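Local coordinates for Nrps/pks (Streptomyces albus, PDB 4OPF), which forms a ketosynthase domain of the oxazolomycin NRPS/PKS assembly line, from the family that joins acyl units by decarboxylative condensation, at residues L83-T88 and A141-H146; I107-G112 and F147-P152; V289-T294 and P321-S326; R353-F358 and A380-P385. All blocks are in the same frame, centred on the assembly; numbering follows the deposited sequence.

Interaction 1 of 4, residues L83-T88 and A141-H146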
loop_
_atom_site.group_PDB
_atom_site.type_symbol
_atom_site.label_atom_id
_atom_site.label_comp_id
_atom_site.label_asym_id
_atom_site.label_seq_id
_atom_site.Cartn_x
_atom_site.Cartn_y
_atom_site.Cartn_z
ATOM N N LEU A 83 10.222 -16.954 8.905
ATOM C CA LEU A 83 11.193 -16.908 7.855
ATOM C C LEU A 83 11.581 -15.483 7.488
ATOM O O LEU A 83 12.738 -15.220 7.212
ATOM C CB LEU A 83 10.606 -17.597 6.637
ATOM C CG LEU A 83 11.459 -17.774 5.405
ATOM C CD1 LEU A 83 12.718 -18.498 5.729
ATOM C CD2 LEU A 83 10.674 -18.534 4.329
ATOM N N LEU A 84 10.612 -14.582 7.421
ATOM C CA LEU A 84 10.893 -13.172 7.162
ATOM C C LEU A 84 11.772 -12.546 8.242
ATOM O O LEU A 84 12.609 -11.692 7.949
ATOM C CB LEU A 84 9.615 -12.360 7.100
ATOM C CG LEU A 84 8.949 -12.357 5.755
ATOM C CD1 LEU A 84 7.654 -11.569 5.922
ATOM C CD2 LEU A 84 9.812 -11.689 4.670
ATOM N N LEU A 85 11.545 -12.914 9.502
ATOM C CA LEU A 85 12.403 -12.408 10.582
ATOM C C LEU A 85 13.894 -12.782 10.354
ATOM O O LEU A 85 14.779 -11.932 10.464
ATOM C CB LEU A 85 11.947 -12.950 11.955
ATOM C CG LEU A 85 10.690 -12.258 12.498
ATOM C CD1 LEU A 85 10.125 -13.047 13.661
ATOM C CD2 LEU A 85 11.052 -10.867 12.990
ATOM N N GLU A 86 14.133 -14.038 10.021
ATOM C CA GLU A 86 15.498 -14.500 9.713
ATOM C C GLU A 86 16.050 -13.766 8.530
ATOM O O GLU A 86 17.175 -13.279 8.573
ATOM C CB GLU A 86 15.597 -15.989 9.349
ATOM C CG GLU A 86 15.469 -16.945 10.456
ATOM C CD GLU A 86 15.816 -18.398 10.076
ATOM O OE1 GLU A 86 16.169 -18.720 8.898
ATOM O OE2 GLU A 86 15.714 -19.249 10.997
ATOM N N GLU A 87 15.309 -13.767 7.449
ATOM C CA GLU A 87 15.861 -13.166 6.234
ATOM C C GLU A 87 16.047 -11.667 6.348
ATOM O O GLU A 87 16.929 -11.121 5.712
ATOM C CB GLU A 87 15.018 -13.467 5.034
ATOM C CG GLU A 87 15.106 -14.914 4.644
ATOM C CD GLU A 87 16.531 -15.329 4.228
ATOM O OE1 GLU A 87 17.306 -14.555 3.575
ATOM O OE2 GLU A 87 16.864 -16.454 4.581
ATOM N N THR A 88 15.194 -10.979 7.107
ATOM C CA THR A 88 15.395 -9.541 7.318
ATOM C C THR A 88 16.676 -9.352 8.127
ATOM O O THR A 88 17.481 -8.491 7.772
ATOM C CB THR A 88 14.187 -8.898 7.983
ATOM O OG1 THR A 88 13.036 -9.096 7.142
ATOM C CG2 THR A 88 14.443 -7.418 8.272
ATOM N N ALA A 141 4.114 -6.177 10.323
ATOM C CA ALA A 141 4.097 -5.678 11.735
ATOM C C ALA A 141 5.045 -6.458 12.624
ATOM O O ALA A 141 5.653 -5.855 13.504
ATOM C CB ALA A 141 2.694 -5.727 12.367
ATOM N N ASN A 142 5.205 -7.760 12.398
ATOM C CA ASN A 142 6.200 -8.500 13.159
ATOM C C ASN A 142 7.577 -7.965 12.978
ATOM O O ASN A 142 8.331 -7.947 13.905
ATOM C CB ASN A 142 6.259 -9.948 12.745
ATOM C CG ASN A 142 5.187 -10.744 13.379
ATOM O OD1 ASN A 142 4.965 -10.623 14.566
ATOM N ND2 ASN A 142 4.518 -11.577 12.608
ATOM N N LEU A 143 7.904 -7.516 11.767
ATOM C CA LEU A 143 9.219 -7.022 11.507
ATOM C C LEU A 143 9.412 -5.684 12.186
ATOM O O LEU A 143 10.444 -5.422 12.806
ATOM C CB LEU A 143 9.494 -6.911 10.006
ATOM C CG LEU A 143 9.355 -8.178 9.186
ATOM C CD1 LEU A 143 9.653 -7.954 7.722
ATOM C CD2 LEU A 143 10.282 -9.229 9.699
ATOM N N SER A 144 8.425 -4.817 12.040
ATOM C CA SER A 144 8.489 -3.498 12.646
ATOM C C SER A 144 8.587 -3.644 14.153
ATOM O O SER A 144 9.307 -2.869 14.790
ATOM C CB SER A 144 7.258 -2.683 12.296
ATOM O OG SER A 144 7.210 -2.453 10.889
ATOM N N HIS A 145 7.847 -4.581 14.721
ATOM C CA HIS A 145 7.871 -4.773 16.156
ATOM C C HIS A 145 9.234 -5.315 16.615
ATOM O O HIS A 145 9.862 -4.736 17.487
ATOM C CB HIS A 145 6.751 -5.722 16.601
ATOM C CG HIS A 145 6.756 -6.002 18.062
ATOM N ND1 HIS A 145 7.325 -7.129 18.604
ATOM C CD2 HIS A 145 6.271 -5.287 19.107
ATOM C CE1 HIS A 145 7.181 -7.109 19.916
ATOM N NE2 HIS A 145 6.552 -5.994 20.241
ATOM N N HIS A 146 9.727 -6.365 15.970
ATOM C CA HIS A 146 10.925 -7.001 16.441
ATOM C C HIS A 146 12.158 -6.121 16.268
ATOM O O HIS A 146 12.968 -6.085 17.153
ATOM C CB HIS A 146 11.214 -8.341 15.788
ATOM C CG HIS A 146 12.582 -8.854 16.155
ATOM N ND1 HIS A 146 12.873 -9.396 17.405
ATOM C CD2 HIS A 146 13.768 -8.787 15.494
ATOM C CE1 HIS A 146 14.164 -9.689 17.462
ATOM N NE2 HIS A 146 14.733 -9.320 16.322
#

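Interaction 2 of 4, residues I107-G112 and F147-P152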
loop_
_atom_site.group_PDB
_atom_site.type_symbol
_atom_site.label_atom_id
_atom_site.label_comp_id
_atom_site.label_asym_id
_atom_site.label_seq_id
_atom_site.Cartn_x
_atom_site.Cartn_y
_atom_site.Cartn_z
ATOM N N ILE A 107 12.188 3.712 9.334
ATOM C CA ILE A 107 12.394 2.736 8.292
ATOM C C ILE A 107 11.048 2.051 8.020
ATOM O O ILE A 107 10.462 1.510 8.920
ATOM C CB ILE A 107 13.479 1.722 8.731
ATOM C CG1 ILE A 107 14.792 2.507 8.968
ATOM C CG2 ILE A 107 13.628 0.628 7.705
ATOM C CD1 ILE A 107 15.973 1.625 9.219
ATOM N N GLY A 108 10.573 2.115 6.783
ATOM C CA GLY A 108 9.316 1.476 6.419
ATOM C C GLY A 108 9.543 0.018 6.078
ATOM O O GLY A 108 10.666 -0.398 5.777
ATOM N N VAL A 109 8.489 -0.765 6.212
ATOM C CA VAL A 109 8.480 -2.173 5.929
ATOM C C VAL A 109 7.326 -2.447 4.965
ATOM O O VAL A 109 6.174 -2.138 5.242
ATOM C CB VAL A 109 8.253 -2.961 7.201
ATOM C CG1 VAL A 109 8.133 -4.463 6.942
ATOM C CG2 VAL A 109 9.371 -2.703 8.172
ATOM N N TYR A 110 7.638 -3.037 3.826
ATOM C CA TYR A 110 6.685 -3.280 2.768
ATOM C C TYR A 110 6.828 -4.710 2.330
ATOM O O TYR A 110 7.873 -5.088 1.786
ATOM C CB TYR A 110 6.963 -2.325 1.588
ATOM C CG TYR A 110 6.909 -0.876 2.031
ATOM C CD1 TYR A 110 5.713 -0.185 2.115
ATOM C CD2 TYR A 110 8.027 -0.259 2.516
ATOM C CE1 TYR A 110 5.676 1.147 2.558
ATOM C CE2 TYR A 110 7.996 1.050 2.945
ATOM C CZ TYR A 110 6.820 1.739 2.977
ATOM O OH TYR A 110 6.816 3.045 3.442
ATOM N N VAL A 111 5.812 -5.527 2.595
ATOM C CA VAL A 111 5.907 -6.951 2.342
ATOM C C VAL A 111 4.901 -7.420 1.343
ATOM O O VAL A 111 3.733 -7.081 1.451
ATOM C CB VAL A 111 5.648 -7.758 3.637
ATOM C CG1 VAL A 111 5.656 -9.264 3.419
ATOM C CG2 VAL A 111 6.696 -7.388 4.665
ATOM N N GLY A 112 5.356 -8.197 0.361
ATOM C CA GLY A 112 4.445 -8.867 -0.541
ATOM C C GLY A 112 4.255 -10.285 -0.059
ATOM O O GLY A 112 5.193 -11.044 0.056
ATOM N N PHE A 147 12.298 -5.424 15.138
ATOM C CA PHE A 147 13.446 -4.594 14.892
ATOM C C PHE A 147 13.243 -3.146 15.322
ATOM O O PHE A 147 14.161 -2.340 15.181
ATOM C CB PHE A 147 13.781 -4.684 13.408
ATOM C CG PHE A 147 14.261 -6.045 12.980
ATOM C CD1 PHE A 147 15.539 -6.477 13.333
ATOM C CD2 PHE A 147 13.464 -6.889 12.248
ATOM C CE1 PHE A 147 16.011 -7.723 12.931
ATOM C CE2 PHE A 147 13.944 -8.113 11.821
ATOM C CZ PHE A 147 15.220 -8.525 12.163
ATOM N N ASP A 148 12.061 -2.831 15.869
ATOM C CA ASP A 148 11.667 -1.475 16.354
ATOM C C ASP A 148 11.792 -0.392 15.227
ATOM O O ASP A 148 12.434 0.641 15.396
ATOM C CB ASP A 148 12.506 -1.084 17.533
ATOM C CG ASP A 148 11.965 0.138 18.278
ATOM O OD1 ASP A 148 10.734 0.516 18.222
ATOM O OD2 ASP A 148 12.794 0.695 19.009
ATOM N N LEU A 149 11.218 -0.694 14.077
ATOM C CA LEU A 149 11.242 0.180 12.926
ATOM C C LEU A 149 9.979 1.024 12.979
ATOM O O LEU A 149 8.932 0.540 13.367
ATOM C CB LEU A 149 11.294 -0.680 11.707
ATOM C CG LEU A 149 12.466 -1.688 11.703
ATOM C CD1 LEU A 149 12.401 -2.450 10.398
ATOM C CD2 LEU A 149 13.779 -0.951 11.813
ATOM N N ARG A 150 10.090 2.312 12.682
ATOM C CA ARG A 150 9.024 3.278 12.990
ATOM C C ARG A 150 8.379 3.883 11.762
ATOM O O ARG A 150 7.503 4.769 11.898
ATOM C CB ARG A 150 9.604 4.438 13.820
ATOM C CG ARG A 150 10.325 4.011 15.070
ATOM C CD ARG A 150 9.454 3.560 16.169
ATOM N NE ARG A 150 10.254 3.207 17.350
ATOM C CZ ARG A 150 10.666 4.053 18.285
ATOM N NH1 ARG A 150 10.358 5.337 18.212
ATOM N NH2 ARG A 150 11.413 3.618 19.268
ATOM N N GLY A 151 8.783 3.440 10.582
ATOM C CA GLY A 151 8.153 3.879 9.333
ATOM C C GLY A 151 6.837 3.136 9.126
ATOM O O GLY A 151 6.501 2.247 9.909
ATOM N N PRO A 152 6.089 3.483 8.076
ATOM C CA PRO A 152 4.893 2.687 7.753
ATOM C C PRO A 152 5.195 1.217 7.564
ATOM O O PRO A 152 6.278 0.865 7.071
ATOM C CB PRO A 152 4.367 3.318 6.436
ATOM C CG PRO A 152 5.076 4.615 6.311
ATOM C CD PRO A 152 6.376 4.514 7.050
HETATM O O HOH W 1 8.052 -0.080 10.166
#

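Interaction 3 of 4, residues V289-T294 and P321-S326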
loop_
_atom_site.group_PDB
_atom_site.type_symbol
_atom_site.label_atom_id
_atom_site.label_comp_id
_atom_site.label_asym_id
_atom_site.label_seq_id
_atom_site.Cartn_x
_atom_site.Cartn_y
_atom_site.Cartn_z
ATOM N N VAL A 289 18.254 -0.222 -22.004
ATOM C CA VAL A 289 17.865 -1.383 -21.169
ATOM C C VAL A 289 18.225 -2.628 -21.984
ATOM O O VAL A 289 17.667 -2.872 -23.031
ATOM C CB VAL A 289 16.386 -1.351 -20.801
ATOM C CG1 VAL A 289 15.986 -2.547 -19.946
ATOM C CG2 VAL A 289 16.034 -0.052 -20.076
ATOM N N THR A 290 19.152 -3.394 -21.443
ATOM C CA THR A 290 19.817 -4.502 -22.109
ATOM C C THR A 290 19.204 -5.866 -21.826
ATOM O O THR A 290 19.318 -6.785 -22.657
ATOM C CB THR A 290 21.281 -4.503 -21.660
ATOM O OG1 THR A 290 21.850 -3.269 -22.055
ATOM C CG2 THR A 290 22.106 -5.637 -22.223
ATOM N N TYR A 291 18.574 -6.021 -20.672
ATOM C CA TYR A 291 18.015 -7.296 -20.260
ATOM C C TYR A 291 16.677 -7.069 -19.564
ATOM O O TYR A 291 16.544 -6.128 -18.795
ATOM C CB TYR A 291 18.961 -7.948 -19.263
ATOM C CG TYR A 291 18.550 -9.332 -18.801
ATOM C CD1 TYR A 291 18.920 -10.430 -19.525
ATOM C CD2 TYR A 291 17.765 -9.533 -17.649
ATOM C CE1 TYR A 291 18.584 -11.704 -19.151
ATOM C CE2 TYR A 291 17.385 -10.826 -17.267
ATOM C CZ TYR A 291 17.821 -11.901 -18.003
ATOM O OH TYR A 291 17.526 -13.214 -17.677
ATOM N N ILE A 292 15.697 -7.916 -19.842
ATOM C CA ILE A 292 14.423 -7.912 -19.168
ATOM C C ILE A 292 14.147 -9.313 -18.585
ATOM O O ILE A 292 14.110 -10.307 -19.314
ATOM C CB ILE A 292 13.317 -7.556 -20.135
ATOM C CG1 ILE A 292 13.641 -6.189 -20.773
ATOM C CG2 ILE A 292 11.967 -7.522 -19.471
ATOM C CD1 ILE A 292 12.632 -5.768 -21.761
ATOM N N GLU A 293 13.973 -9.359 -17.273
ATOM C CA GLU A 293 13.353 -10.480 -16.596
ATOM C C GLU A 293 11.826 -10.366 -16.827
ATOM O O GLU A 293 11.139 -9.559 -16.212
ATOM C CB GLU A 293 13.713 -10.458 -15.122
ATOM C CG GLU A 293 12.924 -11.435 -14.205
ATOM C CD GLU A 293 13.316 -12.905 -14.339
ATOM O OE1 GLU A 293 14.374 -13.166 -15.009
ATOM O OE2 GLU A 293 12.565 -13.805 -13.781
ATOM N N THR A 294 11.317 -11.227 -17.687
ATOM C CA THR A 294 9.985 -11.158 -18.215
ATOM C C THR A 294 8.983 -11.712 -17.191
ATOM O O THR A 294 9.336 -12.433 -16.276
ATOM C CB THR A 294 9.845 -12.015 -19.498
ATOM O OG1 THR A 294 10.150 -13.394 -19.202
ATOM C CG2 THR A 294 10.780 -11.537 -20.576
ATOM N N PRO A 321 20.069 -5.237 -29.745
ATOM C CA PRO A 321 19.682 -6.466 -29.056
ATOM C C PRO A 321 18.979 -6.203 -27.717
ATOM O O PRO A 321 19.256 -5.207 -27.018
ATOM C CB PRO A 321 21.036 -7.168 -28.814
ATOM C CG PRO A 321 21.809 -6.785 -30.058
ATOM C CD PRO A 321 21.479 -5.311 -30.195
ATOM N N CYS A 322 18.017 -7.052 -27.397
ATOM C CA CYS A 322 17.388 -7.044 -26.073
ATOM C C CYS A 322 17.286 -8.474 -25.589
ATOM O O CYS A 322 16.620 -9.278 -26.210
ATOM C CB CYS A 322 16.003 -6.405 -26.096
ATOM S SG CYS A 322 15.311 -6.082 -24.425
ATOM N N SER A 323 17.958 -8.759 -24.476
ATOM C CA SER A 323 18.050 -10.071 -23.933
ATOM C C SER A 323 16.939 -10.358 -22.899
ATOM O O SER A 323 16.713 -9.564 -22.013
ATOM C CB SER A 323 19.446 -10.209 -23.353
ATOM O OG SER A 323 19.636 -11.533 -22.968
ATOM N N LEU A 324 16.194 -11.439 -23.081
ATOM C CA LEU A 324 15.043 -11.783 -22.251
ATOM C C LEU A 324 15.328 -13.034 -21.460
ATOM O O LEU A 324 15.957 -13.975 -21.959
ATOM C CB LEU A 324 13.796 -12.063 -23.093
ATOM C CG LEU A 324 13.384 -10.981 -24.090
ATOM C CD1 LEU A 324 12.018 -11.268 -24.663
ATOM C CD2 LEU A 324 13.352 -9.615 -23.466
ATOM N N GLY A 325 14.822 -13.051 -20.247
ATOM C CA GLY A 325 14.908 -14.185 -19.380
ATOM C C GLY A 325 13.753 -14.372 -18.387
ATOM O O GLY A 325 12.738 -13.645 -18.390
ATOM N N SER A 326 13.900 -15.424 -17.591
ATOM C CA SER A 326 12.982 -15.761 -16.518
ATOM C C SER A 326 13.603 -16.718 -15.532
ATOM O O SER A 326 14.175 -17.725 -15.964
ATOM C CB SER A 326 11.749 -16.461 -17.147
ATOM O OG SER A 326 10.870 -16.902 -16.114
HETATM O O HOH W 2 20.964 -7.189 -24.816
HETATM O O HOH W 3 9.875 -14.682 -14.838
#

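Interaction 4 of 4, residues R353-F358 and A380-P385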
loop_
_atom_site.group_PDB
_atom_site.type_symbol
_atom_site.label_atom_id
_atom_site.label_comp_id
_atom_site.label_asym_id
_atom_site.label_seq_id
_atom_site.Cartn_x
_atom_site.Cartn_y
_atom_site.Cartn_z
ATOM N N ARG A 353 27.942 -8.244 -13.425
ATOM C CA ARG A 353 28.050 -7.896 -14.851
ATOM C C ARG A 353 27.999 -9.128 -15.745
ATOM O O ARG A 353 28.897 -9.372 -16.538
ATOM C CB ARG A 353 29.324 -7.081 -15.114
ATOM C CG ARG A 353 29.344 -5.827 -14.272
ATOM C CD ARG A 353 30.655 -5.071 -14.297
ATOM N NE ARG A 353 30.555 -3.979 -13.319
ATOM C CZ ARG A 353 31.455 -3.006 -13.124
ATOM N NH1 ARG A 353 32.574 -2.952 -13.847
ATOM N NH2 ARG A 353 31.223 -2.068 -12.196
ATOM N N ALA A 354 26.949 -9.905 -15.617
ATOM C CA ALA A 354 26.810 -11.067 -16.436
ATOM C C ALA A 354 25.360 -11.351 -16.706
ATOM O O ALA A 354 24.478 -11.040 -15.885
ATOM C CB ALA A 354 27.468 -12.278 -15.776
ATOM N N ILE A 355 25.132 -11.987 -17.842
ATOM C CA ILE A 355 23.820 -12.476 -18.194
ATOM C C ILE A 355 23.811 -13.972 -17.991
ATOM O O ILE A 355 24.683 -14.649 -18.457
ATOM C CB ILE A 355 23.478 -12.101 -19.624
ATOM C CG1 ILE A 355 23.462 -10.563 -19.682
ATOM C CG2 ILE A 355 22.115 -12.695 -19.976
ATOM C CD1 ILE A 355 22.754 -9.988 -20.861
ATOM N N VAL A 356 22.822 -14.461 -17.248
ATOM C CA VAL A 356 22.667 -15.867 -17.014
ATOM C C VAL A 356 21.872 -16.571 -18.110
ATOM O O VAL A 356 21.141 -15.944 -18.873
ATOM C CB VAL A 356 22.014 -16.110 -15.691
ATOM C CG1 VAL A 356 22.806 -15.426 -14.618
ATOM C CG2 VAL A 356 20.560 -15.653 -15.686
ATOM N N PRO A 357 22.037 -17.892 -18.196
ATOM C CA PRO A 357 21.308 -18.628 -19.227
ATOM C C PRO A 357 19.804 -18.582 -19.014
ATOM O O PRO A 357 19.326 -18.601 -17.879
ATOM C CB PRO A 357 21.770 -20.083 -19.053
ATOM C CG PRO A 357 22.863 -20.074 -18.085
ATOM C CD PRO A 357 23.046 -18.702 -17.515
ATOM N N PHE A 358 19.079 -18.570 -20.105
ATOM C CA PHE A 358 17.674 -18.861 -20.106
ATOM C C PHE A 358 17.445 -20.330 -20.450
ATOM O O PHE A 358 17.998 -20.845 -21.432
ATOM C CB PHE A 358 16.982 -17.981 -21.114
ATOM C CG PHE A 358 15.531 -18.270 -21.269
ATOM C CD1 PHE A 358 14.656 -18.054 -20.231
ATOM C CD2 PHE A 358 15.038 -18.780 -22.455
ATOM C CE1 PHE A 358 13.303 -18.321 -20.369
ATOM C CE2 PHE A 358 13.682 -19.026 -22.614
ATOM C CZ PHE A 358 12.809 -18.804 -21.563
ATOM N N ALA A 380 23.918 -19.104 -22.662
ATOM C CA ALA A 380 25.113 -19.329 -21.850
ATOM C C ALA A 380 25.256 -18.254 -20.776
ATOM O O ALA A 380 24.626 -17.225 -20.860
ATOM C CB ALA A 380 26.334 -19.310 -22.733
ATOM N N LEU A 381 26.109 -18.490 -19.793
ATOM C CA LEU A 381 26.613 -17.424 -18.952
ATOM C C LEU A 381 27.545 -16.529 -19.759
ATOM O O LEU A 381 28.560 -16.968 -20.184
ATOM C CB LEU A 381 27.417 -17.991 -17.798
ATOM C CG LEU A 381 27.892 -16.965 -16.743
ATOM C CD1 LEU A 381 26.738 -16.231 -16.049
ATOM C CD2 LEU A 381 28.768 -17.692 -15.715
ATOM N N THR A 382 27.240 -15.265 -19.925
ATOM C CA THR A 382 28.100 -14.435 -20.741
ATOM C C THR A 382 28.410 -13.171 -19.984
ATOM O O THR A 382 27.608 -12.716 -19.190
ATOM C CB THR A 382 27.419 -14.005 -22.068
ATOM O OG1 THR A 382 26.584 -12.894 -21.805
ATOM C CG2 THR A 382 26.544 -15.083 -22.624
ATOM N N PRO A 383 29.594 -12.601 -20.228
ATOM C CA PRO A 383 29.859 -11.299 -19.647
ATOM C C PRO A 383 28.882 -10.305 -20.223
ATOM O O PRO A 383 28.276 -10.542 -21.262
ATOM C CB PRO A 383 31.326 -11.004 -20.065
ATOM C CG PRO A 383 31.692 -12.041 -21.074
ATOM C CD PRO A 383 30.807 -13.212 -20.819
ATOM N N TRP A 384 28.684 -9.201 -19.525
ATOM C CA TRP A 384 27.701 -8.244 -19.968
ATOM C C TRP A 384 28.106 -7.830 -21.379
ATOM O O TRP A 384 29.257 -7.643 -21.651
ATOM C CB TRP A 384 27.620 -7.039 -19.009
ATOM C CG TRP A 384 26.301 -6.250 -19.077
ATOM C CD1 TRP A 384 26.081 -5.133 -19.792
ATOM C CD2 TRP A 384 25.057 -6.555 -18.418
ATOM N NE1 TRP A 384 24.806 -4.719 -19.623
ATOM C CE2 TRP A 384 24.155 -5.573 -18.776
ATOM C CE3 TRP A 384 24.648 -7.542 -17.524
ATOM C CZ2 TRP A 384 22.867 -5.553 -18.333
ATOM C CZ3 TRP A 384 23.346 -7.516 -17.049
ATOM C CH2 TRP A 384 22.480 -6.509 -17.451
ATOM N N PRO A 385 27.146 -7.698 -22.288
ATOM C CA PRO A 385 27.509 -7.211 -23.602
ATOM C C PRO A 385 28.009 -5.780 -23.558
ATOM O O PRO A 385 28.027 -5.163 -22.519
ATOM C CB PRO A 385 26.206 -7.287 -24.394
ATOM C CG PRO A 385 25.119 -7.486 -23.425
ATOM C CD PRO A 385 25.703 -7.946 -22.136
#

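Interaction 1 of 4, residues L83-T88 and A141-H146
Leu143 puts both of its methyls against helix 79-95, among Leu84, Leu85 and Thr88. Its CD2 lies 3.8 Å from Leu85 CD2, and the two leucine side chains slide past each other in opposite directions. Leu143 CD2 also meets Leu84 CB at 4.1 Å. Leu143 CD1 comes up to Thr88 OG1 at 3.6 Å, with the two side chains crossing obliquely. Leu85 CD2 has a second partner in His146 CB, also at 3.8 Å, and rests near the backbone oxygen of Asn142.

Thr88 is fixed by its own helix. Its OG1 stands anti to the carbonyl carbon (chi1 -60°) and donates a 2.8 Å hydrogen bond to Leu84 O. The backbone N of Thr88 reaches the same oxygen, from the opposite face of the carbonyl plane. The polar hydroxyl is therefore satisfied although it sits against methyl groups. An alanine here would probably leave Leu84 O with one donor fewer and open a gap beside the methyls of Leu143.

The segment axes approach to 9.9 Å and cross at -51°. The buried area is modest, 245 Å², and the contact is apolar. Outside it, the His146 ring meets that of Phe67, which also touches Leu85. Arg259 of the second subunit hydrogen-bonds to the backbone oxygens of His145 and His146, tying helix 138-147 to the dimer contact. Leu84 and Leu143 also touch strand 107-112, and Leu84 reaches strands 181-188 and 226-234, which places the two helices side by side on one face of the sheet.

Interaction 2 of 4, residues I107-G112 and F147-P152
Leu149 and Val109 cross at about a right angle, with Leu149 CD1 3.8 Å from Val109 CG2. Leu149 holds CG anti to its carbonyl carbon (chi1 -55°), and its two methyls fork from there. The other methyl, CD2, lies 4.1 Å from Ile107 CB, and the leucine CB rests near Ile107 O. One residue spans two side chains of strand 107-112.

Tyr110 works on Pro152. Its OH sits 3.7 Å from Pro152 CG, with CB and CD of the proline little farther, and the two side chains meet obliquely. Pro152 O lies over one face of the tyrosine ring. Pro152 O accepts the Val109 N-H at 2.9 Å, nearly along the C=O axis. A second bond, Gly151 N to Ile107 O at 3.1 Å, is weak. A water joins Ile107 O to Gly151 O. Gly151 allows the close approach, since a side chain there would strike Gly108 N and Ile107 C.

Arg150 starts away from the strand at CB, and its guanidinium grips Asp148 side-on in a salt bridge, NE to OD1 at 2.9 Å. Asp148 OD1 also accepts from the backbone N of Arg259 of the second subunit. Asp148 has positive phi and ends helix 138-147 in a Schellman motif. The segment then runs into strand 153-156, parallel to strand 107-112. This is the return leg of a beta-alpha-beta crossover, as expected in the thiolase fold.

Interaction 3 of 4, residues V289-T294 and P321-S326
The Tyr291 ring lies obliquely against the backbone of Ser323 to Gly325. Its CD1 is 3.4 Å from Ser323 O, and its OH is 3.3 Å from Gly325 CA. CG stands anti to the backbone N (chi1 -177°), beside the carbonyl carbon, and from there the ring extends to Gly325. A side chain at position 325 would collide with this hydroxyl, so glycine suits the place. The OH is hydrogen-bonded to Lys345, which also makes a salt bridge with Glu293 OE1. The Glu293 carboxylate lies beside Ser326, with OE1 3.3 Å from Ser326 CA, while OE2 takes the N-H of Val327.

Strands 291-293 and 322-325 run parallel and are neighbours in the mixed sheet. Helix 300-314 links them, which makes a classical beta-alpha-beta unit. Its backbone ladder includes Ile292 N to Ser323 O and Gly325 N to Ile292 O.

On the face toward that helix, Ile292 CD1 meets Cys322 SG at 3.8 Å and Ile292 CB meets Leu324 CD2 at 3.9 Å. Thr294 CG2 packs on Leu324 CB, the two side chains crossing at about a right angle. Thr294 doubles its hold on Gly325 O: N donates at 2.9 Å and OG1 at 2.7 Å, from opposite faces of the carbonyl plane.

Interaction 4 of 4, residues R353-F358 and A380-P385
Ile355 and Trp384 cross at about a right angle in the tight part of the contact. Ile355 CG1 lies 3.9 Å from Trp384 CE3, and Ile355 CD1 lies 3.8 Å from Pro385 CD. That proline CD sits over one face of the indole, offset toward the rim, while Ala354 N lies at the edge. In the antiparallel hydrogen-bonded pair, Ile355 N donates to Thr382 O at 2.9 Å, and Thr382 N to Ile355 O at 3.0 Å. Trp384 N adds a more bent bond to Arg353 O (135°).

The solvent margins are looser: Leu381, Ala380 and Pro357 at one end, and Arg353 at the Trp384 end, its side chain leading away. Leu381 CD1 lies 3.5 Å from Ile355 O and 4.0 Å from Ala354 CB. Pro357 CD rests 3.8 Å from Leu381 N, its ring also beside the Ala380 carbonyl carbon. An alanine here would probably leave Leu381 N without the ring against it and the chain freer to turn.

Arg353 ends helix 338-352 in a Schellman motif, leading into this two-stranded ribbon. Met349 and Leu350 of that helix pack on Trp384, whose NE1 hydrogen-bonds to Pro388 O. Val356 touches Trp28 and Leu381 touches Ser32, both of helix 24-33.

The contacts fall into two pairs on opposite sides of the chain's centre. Interactions 1 and 2 have centres 9 Å apart, and interaction 2 takes up the chain where helix 138-147 of interaction 1 ends: Ser144 O and Leu149 N lie 3.0 Å apart, a probable hydrogen bond. Both touch the second subunit. The centres of interactions 3 and 4 are 11 Å apart, and the two touch. Tyr291 CE1 packs on Ile355 CG2 at 3.8 Å, and Thr290 packs on Trp384 and Pro385. Interactions 2 and 3 both reach the mixed sheet, their centres about 31 Å apart. In ketosynthases of this fold the active site lies between the subunit's halves, so the pairs probably flank it.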